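Local coordinates for TT1696 protein (Thermus thermophilus, PDB 1UFB), which is of unknown function but belongs to the HEPN-domain family of helical proteins and may bind DNA, at the interface of chains A and B. Coordinates in Å, arbitrary orientation; residue numbers count along the deposited sequence, not the author numbering. Chains: chain A/B, TT1696 protein.

The interface of chains A and B. Residues chain A 90, 92, 99-101; chain B 6, 9-10.
B:Gln10 reaches from helix 4-24 of chain B to the start of the 3-10 helix 100-103 of chain A, where its amide oxygen OE1 accepts a hydrogen bond from the backbone N of A:Ala101 at 3.1 Å. The donor lies in the carbonyl plane on a lone pair of OE1, with an angle of 139° at the oxygen. The bond is fairly straight, 155° at the hydrogen. The N of A:Ala100 is also near OE1, at 2.9 Å, but its N-H is directed away and makes no hydrogen bond. Because these amides belong to the first turn of the short helix, its N-terminal end would probably favour the partial negative charge of OE1.

Apolar and van der Waals contacts surround this bond. With CG of the glutamine anti to the backbone N (chi1 179°) and the chain bent at chi2, its CB end rests against the ring of A:Pro92 while its amide lies beside CB of A:Ala100. Its CB meets the ring atom CG of A:Pro92 at 3.7 Å, and its CG lies 3.4 Å from the backbone O of A:Arg90. Replacing B:Gln10 by an alanine would probably leave the A:Ala101 N-H without this acceptor and open a gap beside CB of A:Ala100 and the carbonyl of A:Arg90.

A:Pro99 packs over one turn of the same helix, its ring meeting B:Asp6, B:Glu9 and B:Gln10; it crosses the B:Asp6 side chain near a right angle and that of B:Glu9 obliquely. Its CB approaches the backbone O of B:Asp6 at 3.6 Å. Two-fold symmetry repeats this patch with the chains exchanged, consistent with a dimer, although the structure alone does not establish the oligomer in solution. CG of A:Pro99 touches CG of B:Glu9 at 3.7 Å.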
ATOM      1  N   ARG A  90       6.653   4.197   2.135  1.00 26.11           N
ATOM      2  CA  ARG A  90       5.494   4.704   2.902  1.00 25.06           C
ATOM      3  C   ARG A  90       5.808   5.076   4.358  1.00 24.78           C
ATOM      4  O   ARG A  90       5.015   5.755   4.994  1.00 29.49           O
ATOM      5  CB  ARG A  90       4.412   3.608   2.996  1.00 21.11           C
ATOM      6  CG  ARG A  90       3.870   3.138   1.635  1.00 24.01           C
ATOM      7  CD  ARG A  90       2.873   1.998   1.837  1.00 21.65           C
ATOM      8  NE  ARG A  90       3.548   0.753   2.196  1.00 22.54           N
ATOM      9  CZ  ARG A  90       3.166  -0.073   3.199  1.00 20.31           C
ATOM     10  NH1 ARG A  90       2.099   0.205   4.003  1.00 21.91           N
ATOM     11  NH2 ARG A  90       3.767  -1.252   3.319  1.00 22.97           N
ATOM     12  N   PRO A  92       8.231   6.822   7.186  1.00 31.25           N
ATOM     13  CA  PRO A  92       9.335   7.770   7.438  1.00 31.89           C
ATOM     14  C   PRO A  92      10.556   7.194   8.140  1.00 32.03           C
ATOM     15  O   PRO A  92      11.687   7.486   7.747  1.00 34.03           O
ATOM     16  CB  PRO A  92       8.660   8.900   8.216  1.00 31.48           C
ATOM     17  CG  PRO A  92       7.228   8.853   7.655  1.00 31.31           C
ATOM     18  CD  PRO A  92       6.943   7.347   7.713  1.00 29.43           C
ATOM     19  N   PRO A  99       9.629  12.910   5.392  1.00 39.02           N
ATOM     20  CA  PRO A  99       8.621  11.889   5.132  1.00 38.61           C
ATOM     21  C   PRO A  99       9.234  10.907   4.112  1.00 37.88           C
ATOM     22  O   PRO A  99      10.196  11.234   3.399  1.00 36.18           O
ATOM     23  CB  PRO A  99       7.470  12.672   4.525  1.00 39.70           C
ATOM     24  CG  PRO A  99       8.204  13.869   3.845  1.00 43.80           C
ATOM     25  CD  PRO A  99       9.187  14.239   4.940  1.00 41.47           C
ATOM     26  N   ALA A 100       8.658   9.717   4.041  1.00 34.42           N
ATOM     27  CA  ALA A 100       9.127   8.713   3.106  1.00 32.85           C
ATOM     28  C   ALA A 100       9.023   9.189   1.655  1.00 31.13           C
ATOM     29  O   ALA A 100       9.960   9.024   0.897  1.00 29.09           O
ATOM     30  CB  ALA A 100       8.288   7.420   3.274  1.00 32.18           C
ATOM     31  N   ALA A 101       7.899   9.810   1.303  1.00 31.06           N
ATOM     32  CA  ALA A 101       7.603  10.231  -0.091  1.00 32.44           C
ATOM     33  C   ALA A 101       8.643  11.017  -0.872  1.00 34.96           C
ATOM     34  O   ALA A 101       8.776  10.844  -2.123  1.00 30.21           O
ATOM     35  CB  ALA A 101       6.293  11.014  -0.097  1.00 38.16           C
TER
ATOM     36  N   ASP B   6       7.422  14.485  10.571  1.00 37.96           N
ATOM     37  CA  ASP B   6       7.695  13.760   9.328  1.00 37.28           C
ATOM     38  C   ASP B   6       6.499  12.834   9.026  1.00 33.91           C
ATOM     39  O   ASP B   6       6.049  12.717   7.867  1.00 34.95           O
ATOM     40  CB  ASP B   6       8.957  12.930   9.432  1.00 36.43           C
ATOM     41  CG  ASP B   6      10.229  13.780   9.501  1.00 40.56           C
ATOM     42  OD1 ASP B   6      10.291  14.859   8.865  1.00 38.86           O
ATOM     43  OD2 ASP B   6      11.171  13.329  10.181  1.00 42.40           O
ATOM     44  N   GLU B   9       3.516  14.835   7.811  1.00 33.47           N
ATOM     45  CA  GLU B   9       3.677  15.178   6.402  1.00 32.58           C
ATOM     46  C   GLU B   9       3.483  13.939   5.514  1.00 29.84           C
ATOM     47  O   GLU B   9       2.958  14.033   4.390  1.00 31.15           O
ATOM     48  CB  GLU B   9       5.064  15.827   6.141  1.00 39.24           C
ATOM     49  CG  GLU B   9       5.353  16.143   4.622  1.00 48.73           C
ATOM     50  CD  GLU B   9       4.371  17.135   3.945  1.00 54.93           C
ATOM     51  OE1 GLU B   9       4.070  18.207   4.532  1.00 58.43           O
ATOM     52  OE2 GLU B   9       3.905  16.833   2.807  1.00 56.81           O
ATOM     53  N   GLN B  10       3.929  12.781   5.983  1.00 29.94           N
ATOM     54  CA  GLN B  10       3.689  11.534   5.213  1.00 29.33           C
ATOM     55  C   GLN B  10       2.130  11.337   5.155  1.00 26.57           C
ATOM     56  O   GLN B  10       1.549  11.069   4.076  1.00 24.25           O
ATOM     57  CB  GLN B  10       4.349  10.353   5.911  1.00 28.86           C
ATOM     58  CG  GLN B  10       4.103   9.050   5.181  1.00 29.33           C
ATOM     59  CD  GLN B  10       4.709   9.051   3.776  1.00 33.65           C
ATOM     60  OE1 GLN B  10       5.846   9.507   3.592  1.00 35.07           O
ATOM     61  NE2 GLN B  10       3.961   8.539   2.777  1.00 30.41           N
TER